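Local coordinates for lectin (PDB 5T1X), which binds mannose as one chain of a heterotetrameric plant lectin of the GNA-related family and agglutinates rabbit erythrocytes, at residues 25-33 / 44-53; 17-25 / 85-93. All coordinates share one frame; numbering follows the deposited sequence.

Interaction 1: 25-33 / 44-53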
loop_
_atom_site.group_PDB
_atom_site.type_symbol
_atom_site.label_atom_id
_atom_site.label_comp_id
_atom_site.label_asym_id
_atom_site.label_seq_id
_atom_site.Cartn_x
_atom_site.Cartn_y
_atom_site.Cartn_z
ATOM N N LEU A 25 -8.790 5.425 11.210
ATOM C CA LEU A 25 -9.086 6.593 10.385
ATOM C C LEU A 25 -10.563 6.580 10.061
ATOM O O LEU A 25 -11.044 5.627 9.446
ATOM C CB LEU A 25 -8.237 6.596 9.096
ATOM C CG LEU A 25 -8.438 7.801 8.175
ATOM C CD1 LEU A 25 -7.667 9.040 8.675
ATOM C CD2 LEU A 25 -8.039 7.464 6.756
ATOM N N VAL A 26 -11.291 7.625 10.488
ATOM C CA VAL A 26 -12.731 7.687 10.271
ATOM C C VAL A 26 -13.121 8.941 9.462
ATOM O O VAL A 26 -12.777 10.066 9.844
ATOM C CB VAL A 26 -13.524 7.619 11.610
ATOM C CG1 VAL A 26 -15.019 7.440 11.359
ATOM C CG2 VAL A 26 -13.005 6.506 12.523
ATOM N N MET A 27 -13.854 8.732 8.351
ATOM C CA MET A 27 -14.435 9.819 7.556
ATOM C C MET A 27 -15.790 10.051 8.196
ATOM O O MET A 27 -16.726 9.307 7.931
ATOM C CB MET A 27 -14.507 9.449 6.057
ATOM C CG MET A 27 -15.215 10.492 5.186
ATOM S SD MET A 27 -14.299 12.038 5.003
ATOM C CE MET A 27 -15.135 13.054 6.225
ATOM N N GLN A 28 -15.873 10.991 9.125
ATOM C CA GLN A 28 -17.078 11.139 9.941
ATOM C C GLN A 28 -18.239 11.852 9.256
ATOM O O GLN A 28 -18.040 12.581 8.283
ATOM C CB GLN A 28 -16.750 11.845 11.252
ATOM C CG GLN A 28 -15.717 11.080 12.061
ATOM C CD GLN A 28 -15.324 11.721 13.367
ATOM O OE1 GLN A 28 -14.807 11.044 14.244
ATOM N NE2 GLN A 28 -15.522 13.026 13.530
ATOM N N ASN A 29 -19.464 11.636 9.805
ATOM C CA ASN A 29 -20.718 12.233 9.331
ATOM C C ASN A 29 -20.731 13.753 9.559
ATOM O O ASN A 29 -21.498 14.457 8.894
ATOM C CB ASN A 29 -21.950 11.563 9.963
ATOM C CG ASN A 29 -21.948 11.469 11.469
ATOM O OD1 ASN A 29 -21.923 12.474 12.188
ATOM N ND2 ASN A 29 -22.059 10.250 11.980
ATOM N N ASP A 30 -19.846 14.263 10.450
ATOM C CA ASP A 30 -19.703 15.696 10.708
ATOM C C ASP A 30 -18.630 16.308 9.768
ATOM O O ASP A 30 -18.153 17.409 10.021
ATOM C CB ASP A 30 -19.398 15.977 12.204
ATOM C CG ASP A 30 -18.007 15.624 12.726
ATOM O OD1 ASP A 30 -17.238 14.965 11.989
ATOM O OD2 ASP A 30 -17.693 16.001 13.876
ATOM N N CYS A 31 -18.237 15.571 8.698
ATOM C CA CYS A 31 -17.268 15.956 7.659
ATOM C C CYS A 31 -15.816 16.068 8.187
ATOM O O CYS A 31 -14.942 16.511 7.435
ATOM C CB CYS A 31 -17.694 17.237 6.942
ATOM S SG CYS A 31 -17.270 17.275 5.184
ATOM N N ASN A 32 -15.546 15.645 9.441
ATOM C CA ASN A 32 -14.181 15.657 9.975
ATOM C C ASN A 32 -13.506 14.306 9.718
ATOM O O ASN A 32 -14.108 13.266 9.966
ATOM C CB ASN A 32 -14.150 15.988 11.476
ATOM C CG ASN A 32 -12.810 16.475 11.996
ATOM O OD1 ASN A 32 -11.889 16.794 11.247
ATOM N ND2 ASN A 32 -12.688 16.604 13.308
ATOM N N LEU A 33 -12.275 14.320 9.183
ATOM C CA LEU A 33 -11.508 13.097 8.952
ATOM C C LEU A 33 -10.533 12.990 10.108
ATOM O O LEU A 33 -9.668 13.853 10.258
ATOM C CB LEU A 33 -10.802 13.132 7.581
ATOM C CG LEU A 33 -9.926 11.920 7.249
ATOM C CD1 LEU A 33 -10.766 10.683 6.970
ATOM C CD2 LEU A 33 -9.014 12.223 6.077
ATOM N N THR A 44 -12.221 19.738 9.910
ATOM C CA THR A 44 -13.321 20.179 9.048
ATOM C C THR A 44 -14.681 19.758 9.643
ATOM O O THR A 44 -15.614 19.439 8.898
ATOM C CB THR A 44 -13.115 19.639 7.616
ATOM O OG1 THR A 44 -12.841 18.237 7.657
ATOM C CG2 THR A 44 -12.000 20.364 6.867
ATOM N N ALA A 45 -14.789 19.765 10.987
ATOM C CA ALA A 45 -16.012 19.389 11.700
ATOM C C ALA A 45 -17.142 20.394 11.422
ATOM O O ALA A 45 -16.919 21.600 11.488
ATOM C CB ALA A 45 -15.743 19.280 13.195
ATOM N N ASN A 46 -18.333 19.868 11.060
ATOM C CA ASN A 46 -19.597 20.541 10.709
ATOM C C ASN A 46 -19.494 21.333 9.380
ATOM O O ASN A 46 -20.344 22.184 9.111
ATOM C CB ASN A 46 -20.106 21.438 11.857
ATOM C CG ASN A 46 -20.131 20.740 13.197
ATOM O OD1 ASN A 46 -19.324 21.027 14.084
ATOM N ND2 ASN A 46 -21.021 19.769 13.355
ATOM N N ASN A 47 -18.514 20.997 8.515
ATOM C CA ASN A 47 -18.325 21.692 7.234
ATOM C C ASN A 47 -19.146 21.078 6.080
ATOM O O ASN A 47 -19.088 21.591 4.959
ATOM C CB ASN A 47 -16.842 21.741 6.856
ATOM C CG ASN A 47 -15.977 22.573 7.776
ATOM O OD1 ASN A 47 -16.317 22.847 8.932
ATOM N ND2 ASN A 47 -14.821 22.979 7.287
ATOM N N GLY A 48 -19.918 20.028 6.365
ATOM C CA GLY A 48 -20.748 19.376 5.357
ATOM C C GLY A 48 -21.480 18.127 5.798
ATOM O O GLY A 48 -21.239 17.599 6.890
ATOM N N ARG A 49 -22.380 17.646 4.924
ATOM C CA ARG A 49 -23.195 16.446 5.124
ATOM C C ARG A 49 -22.888 15.416 4.040
ATOM O O ARG A 49 -22.615 15.794 2.897
ATOM C CB ARG A 49 -24.690 16.804 5.119
ATOM N N ASP A 50 -22.940 14.114 4.402
ATOM C CA ASP A 50 -22.673 12.964 3.522
ATOM C C ASP A 50 -21.280 13.097 2.851
ATOM O O ASP A 50 -21.143 12.876 1.643
ATOM C CB ASP A 50 -23.801 12.794 2.473
ATOM C CG ASP A 50 -25.181 12.604 3.075
ATOM O OD1 ASP A 50 -26.008 13.536 2.966
ATOM O OD2 ASP A 50 -25.431 11.526 3.659
ATOM N N CYS A 51 -20.257 13.458 3.653
ATOM C CA CYS A 51 -18.877 13.662 3.184
ATOM C C CYS A 51 -18.157 12.357 2.905
ATOM O O CYS A 51 -18.369 11.357 3.594
ATOM C CB CYS A 51 -18.088 14.528 4.158
ATOM S SG CYS A 51 -18.777 16.192 4.363
ATOM N N LYS A 52 -17.285 12.388 1.882
ATOM C CA LYS A 52 -16.519 11.233 1.401
ATOM C C LYS A 52 -15.062 11.599 1.161
ATOM O O LYS A 52 -14.762 12.738 0.795
ATOM C CB LYS A 52 -17.138 10.724 0.083
ATOM C CG LYS A 52 -18.565 10.179 0.202
ATOM C CD LYS A 52 -19.287 10.186 -1.144
ATOM C CE LYS A 52 -20.695 9.642 -1.063
ATOM N NZ LYS A 52 -21.607 10.542 -0.304
ATOM N N LEU A 53 -14.162 10.617 1.318
ATOM C CA LEU A 53 -12.732 10.780 1.079
ATOM C C LEU A 53 -12.365 10.089 -0.217
ATOM O O LEU A 53 -12.755 8.941 -0.435
ATOM C CB LEU A 53 -11.904 10.206 2.255
ATOM C CG LEU A 53 -10.376 10.330 2.168
ATOM C CD1 LEU A 53 -9.913 11.786 2.242
ATOM C CD2 LEU A 53 -9.710 9.528 3.267
HETATM O O HOH W 1 -20.691 14.357 6.275
#
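Cys31 and Cys51 are joined by a disulfide, SG to SG 2.0 Å with a chi3 of -98°, which ties the tight turn 28-31 to the residue just before strand 52-55. Met27 packs beside this bridge and can be followed outward. Its CB leads to CG, which lies anti to the backbone N (chi1 175°) and rests 3.6 Å from Cys51 O. The chain then bends, bringing SD over the peptide link between Lys52 and Leu53, 3.9 Å from Lys52 C. A further bend at chi3 turns CE back to Cys51 CB, so the thioether lies along the backbone of 51-53.

On the other flank, backbone and side-chain oxygens of residues 30-32 are held by residues 44-46. Asp30 O accepts from Asn46 N at 2.7 Å, with the donor in the carbonyl plane. Thr44 OG1 donates to Cys31 O at 2.7 Å, and Thr44 N donates a long hydrogen bond (3.3 Å) to Asn32 OD1 from above its carbonyl plane. Asp30 OD1 takes Gln28 NE2 and Asn32 N from opposite faces of its carboxylate; the second bond closes an Asx turn. A water bridges Asn29 O and Cys51 N, adding a water-mediated link close to the disulfide.

Residues 28-32 belong to a beta-D-mannose site, which this network should hold in shape: Asn32 ND2 bonds to Gln41, and Gln28 OE1 to Tyr36, both mannose-binding residues. Inward, Leu33 and Leu53 cross at about a right angle, CD2 to CD2 4.0 Å. The contact thus joins strand 23-27 of one antiparallel sheet to strand 52-55 of another, with Ile63 of strand 61-64 touching Met27, Cys31, Leu33 and Leu53, and Val71 of strand 70-73 touching Cys31 and Thr44.

Interaction 2: 17-25 / 85-93; sequences HLKNGDFDL and AVLHPDGRL
Leu87 lays its side chain against one face of the hairpin formed by strands 16-20 and 23-27, and the apolar contacts centre on it. CD2 reaches the paired backbones of the hairpin, 3.4 Å from Phe23 O and 3.5 Å from Leu18 O. With CG anti to the backbone N, chi1 carries it toward the hairpin, and chi2 of 47° then turns CD2 onto it. CD2 also meets the CB atoms of Leu18 and Leu25, while CD1 makes only a looser contact with Phe23 CB. Deeper in, Leu25 and Leu93 cross nearly perpendicularly, with their CD2 atoms 3.8 Å apart. The Asn20 side chain runs alongside Pro89 in van der Waals contact, ND2 lying 3.6 Å from Pro89 CD.

The aromatic contact is a CH-pi interaction. Gly91 CA sits 3.4 Å from the centroid of the Phe23 ring and only 7° off its normal, hence almost exactly over the centre of one face. The ring thus lies flat on the Gly91 backbone, with Pro89 O near its CE2.

Polar links run from the hairpin turn to the end of strand 84-88 and the turn that follows. Asn20 ND2 donates to Leu87 O at 2.9 Å with a nearly straight N-H...O angle of 163°, the acceptor close to the amide plane. A water donates to both Asn20 O and Pro89 O; the bond to Pro89 O is 2.7 Å and the other is longer.

The hairpin 17-25, closed by a type II' turn from Asn20 to Phe23, thereby packs against strands 84-88 and 92-103 of a different antiparallel sheet and their connecting turn. Leu35 of strand 33-36 touches Leu25 and Leu87, and Leu61 of strand 61-64 touches Leu93. The partner chain adds Thr5, bonded to Asn20 ND2, and Phe10, whose ring meets that of His88, placing this contact at the subunit interface.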
loop_
_atom_site.group_PDB
_atom_site.type_symbol
_atom_site.label_atom_id
_atom_site.label_comp_id
_atom_site.label_asym_id
_atom_site.label_seq_id
_atom_site.Cartn_x
_atom_site.Cartn_y
_atom_site.Cartn_z
ATOM N N HIS A 17 -14.308 3.464 7.697
ATOM C CA HIS A 17 -13.019 3.319 8.372
ATOM C C HIS A 17 -11.919 2.726 7.531
ATOM O O HIS A 17 -12.164 1.872 6.680
ATOM C CB HIS A 17 -13.142 2.358 9.570
ATOM C CG HIS A 17 -14.133 2.726 10.621
ATOM N ND1 HIS A 17 -13.730 3.133 11.874
ATOM C CD2 HIS A 17 -15.477 2.623 10.608
ATOM C CE1 HIS A 17 -14.838 3.305 12.571
ATOM N NE2 HIS A 17 -15.914 3.022 11.846
ATOM N N LEU A 18 -10.685 3.112 7.871
ATOM C CA LEU A 18 -9.416 2.459 7.559
ATOM C C LEU A 18 -8.842 2.116 8.917
ATOM O O LEU A 18 -8.924 2.958 9.811
ATOM C CB LEU A 18 -8.440 3.295 6.727
ATOM C CG LEU A 18 -8.814 3.696 5.295
ATOM C CD1 LEU A 18 -7.607 4.300 4.613
ATOM C CD2 LEU A 18 -9.307 2.507 4.461
ATOM N N LYS A 19 -8.333 0.888 9.128
ATOM C CA LYS A 19 -7.842 0.554 10.464
ATOM C C LYS A 19 -6.602 -0.306 10.392
ATOM O O LYS A 19 -6.528 -1.226 9.579
ATOM C CB LYS A 19 -8.943 -0.159 11.287
ATOM C CG LYS A 19 -8.613 -0.380 12.765
ATOM C CD LYS A 19 -9.816 -0.919 13.529
ATOM C CE LYS A 19 -9.553 -1.168 14.996
ATOM N NZ LYS A 19 -9.357 0.095 15.760
ATOM N N ASN A 20 -5.635 -0.021 11.271
ATOM C CA ASN A 20 -4.439 -0.848 11.400
ATOM C C ASN A 20 -4.090 -0.872 12.895
ATOM O O ASN A 20 -3.614 0.126 13.435
ATOM C CB ASN A 20 -3.289 -0.368 10.501
ATOM C CG ASN A 20 -2.211 -1.417 10.334
ATOM O OD1 ASN A 20 -2.076 -2.347 11.135
ATOM N ND2 ASN A 20 -1.384 -1.264 9.320
ATOM N N GLY A 21 -4.426 -1.985 13.561
ATOM C CA GLY A 21 -4.245 -2.128 15.001
ATOM C C GLY A 21 -5.133 -1.140 15.736
ATOM O O GLY A 21 -6.315 -1.024 15.419
ATOM N N ASP A 22 -4.551 -0.351 16.652
ATOM C CA ASP A 22 -5.295 0.636 17.448
ATOM C C ASP A 22 -5.595 1.925 16.679
ATOM O O ASP A 22 -6.379 2.757 17.151
ATOM C CB ASP A 22 -4.516 0.979 18.733
ATOM C CG ASP A 22 -4.313 -0.178 19.696
ATOM O OD1 ASP A 22 -5.138 -1.118 19.685
ATOM O OD2 ASP A 22 -3.357 -0.116 20.499
ATOM N N PHE A 23 -4.972 2.101 15.516
ATOM C CA PHE A 23 -5.111 3.305 14.700
ATOM C C PHE A 23 -6.310 3.177 13.788
ATOM O O PHE A 23 -6.413 2.218 13.016
ATOM C CB PHE A 23 -3.808 3.575 13.946
ATOM C CG PHE A 23 -2.653 3.662 14.918
ATOM C CD1 PHE A 23 -2.505 4.768 15.754
ATOM C CD2 PHE A 23 -1.747 2.615 15.043
ATOM C CE1 PHE A 23 -1.451 4.834 16.674
ATOM C CE2 PHE A 23 -0.692 2.685 15.961
ATOM C CZ PHE A 23 -0.546 3.798 16.762
ATOM N N ASP A 24 -7.253 4.125 13.936
ATOM C CA ASP A 24 -8.541 4.110 13.254
ATOM C C ASP A 24 -8.835 5.439 12.552
ATOM O O ASP A 24 -9.124 6.445 13.211
ATOM C CB ASP A 24 -9.636 3.791 14.296
ATOM C CG ASP A 24 -11.013 3.485 13.751
ATOM O OD1 ASP A 24 -11.166 3.442 12.512
ATOM O OD2 ASP A 24 -11.941 3.266 14.572
ATOM N N LEU A 25 -8.790 5.425 11.210
ATOM C CA LEU A 25 -9.086 6.593 10.385
ATOM C C LEU A 25 -10.563 6.580 10.061
ATOM O O LEU A 25 -11.044 5.627 9.446
ATOM C CB LEU A 25 -8.237 6.596 9.096
ATOM C CG LEU A 25 -8.438 7.801 8.175
ATOM C CD1 LEU A 25 -7.667 9.040 8.675
ATOM C CD2 LEU A 25 -8.039 7.464 6.756
ATOM N N ALA A 85 -3.194 5.468 -0.453
ATOM C CA ALA A 85 -3.160 6.081 0.879
ATOM C C ALA A 85 -3.240 4.926 1.854
ATOM O O ALA A 85 -4.215 4.178 1.822
ATOM C CB ALA A 85 -4.305 7.064 1.073
ATOM N N VAL A 86 -2.175 4.706 2.631
ATOM C CA VAL A 86 -2.034 3.526 3.490
ATOM C C VAL A 86 -1.949 3.912 4.949
ATOM O O VAL A 86 -1.214 4.834 5.304
ATOM C CB VAL A 86 -0.770 2.721 3.062
ATOM C CG1 VAL A 86 -0.536 1.501 3.960
ATOM C CG2 VAL A 86 -0.860 2.292 1.604
ATOM N N LEU A 87 -2.684 3.185 5.797
ATOM C CA LEU A 87 -2.607 3.416 7.231
ATOM C C LEU A 87 -1.461 2.532 7.762
ATOM O O LEU A 87 -1.598 1.309 7.901
ATOM C CB LEU A 87 -3.950 3.156 7.928
ATOM C CG LEU A 87 -4.016 3.407 9.442
ATOM C CD1 LEU A 87 -3.402 4.741 9.838
ATOM C CD2 LEU A 87 -5.445 3.338 9.935
ATOM N N HIS A 88 -0.313 3.181 8.021
ATOM C CA HIS A 88 0.901 2.550 8.541
ATOM C C HIS A 88 0.650 2.030 9.966
ATOM O O HIS A 88 -0.038 2.716 10.733
ATOM C CB HIS A 88 2.051 3.575 8.532
ATOM C CG HIS A 88 3.412 2.988 8.740
ATOM N ND1 HIS A 88 3.855 2.622 9.999
ATOM C CD2 HIS A 88 4.413 2.791 7.848
ATOM C CE1 HIS A 88 5.089 2.173 9.829
ATOM N NE2 HIS A 88 5.473 2.265 8.555
ATOM N N PRO A 89 1.202 0.845 10.356
ATOM C CA PRO A 89 0.966 0.323 11.717
ATOM C C PRO A 89 1.537 1.200 12.843
ATOM O O PRO A 89 1.138 1.021 13.989
ATOM C CB PRO A 89 1.680 -1.034 11.699
ATOM C CG PRO A 89 2.736 -0.885 10.646
ATOM C CD PRO A 89 2.026 -0.102 9.576
ATOM N N ASP A 90 2.474 2.120 12.534
ATOM C CA ASP A 90 3.052 2.996 13.569
ATOM C C ASP A 90 2.187 4.273 13.778
ATOM O O ASP A 90 2.572 5.176 14.526
ATOM C CB ASP A 90 4.541 3.316 13.294
ATOM C CG ASP A 90 5.483 2.151 13.608
ATOM O OD1 ASP A 90 5.244 1.437 14.615
ATOM O OD2 ASP A 90 6.455 1.945 12.844
ATOM N N GLY A 91 1.002 4.301 13.165
ATOM C CA GLY A 91 0.012 5.348 13.391
ATOM C C GLY A 91 0.046 6.611 12.566
ATOM O O GLY A 91 -0.184 7.701 13.106
ATOM N N ARG A 92 0.292 6.475 11.269
ATOM C CA ARG A 92 0.271 7.600 10.337
ATOM C C ARG A 92 -0.375 7.186 9.035
ATOM O O ARG A 92 -0.217 6.040 8.610
ATOM C CB ARG A 92 1.670 8.213 10.090
ATOM C CG ARG A 92 2.755 7.268 9.609
ATOM C CD ARG A 92 4.114 7.953 9.636
ATOM N NE ARG A 92 5.136 7.145 8.966
ATOM C CZ ARG A 92 5.866 6.205 9.558
ATOM N NH1 ARG A 92 5.700 5.937 10.848
ATOM N NH2 ARG A 92 6.765 5.523 8.864
ATOM N N LEU A 93 -1.119 8.113 8.407
ATOM C CA LEU A 93 -1.713 7.876 7.093
ATOM C C LEU A 93 -0.733 8.449 6.089
ATOM O O LEU A 93 -0.314 9.599 6.230
ATOM C CB LEU A 93 -3.119 8.497 6.962
ATOM C CG LEU A 93 -3.775 8.398 5.582
ATOM C CD1 LEU A 93 -4.214 6.967 5.272
ATOM C CD2 LEU A 93 -4.950 9.350 5.476
HETATM O O HOH W 2 -0.724 -0.800 14.717
#

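Overall arrangement
The centres of interactions 1 and 2 lie about 17 Å apart, and both use strand 23-27, sharing Leu25. In sequence order, 17-25 runs straight into 25-33, followed by 44-53 and finally 85-93, so interaction 1 falls between the two halves of interaction 2. The sheet containing strands 16-20 and 23-27 is thus joined by interaction 1 to the sheet of strand 52-55 and by interaction 2 to that of strands 84-88 and 92-103. All three sheets lie within one bulb-type lectin domain. The first contact holds residues 28-32 of a mannose site, whereas the second borders the partner chain; Val26 CG2 and His17 ND1, 3.5 Å apart, pack where they touch.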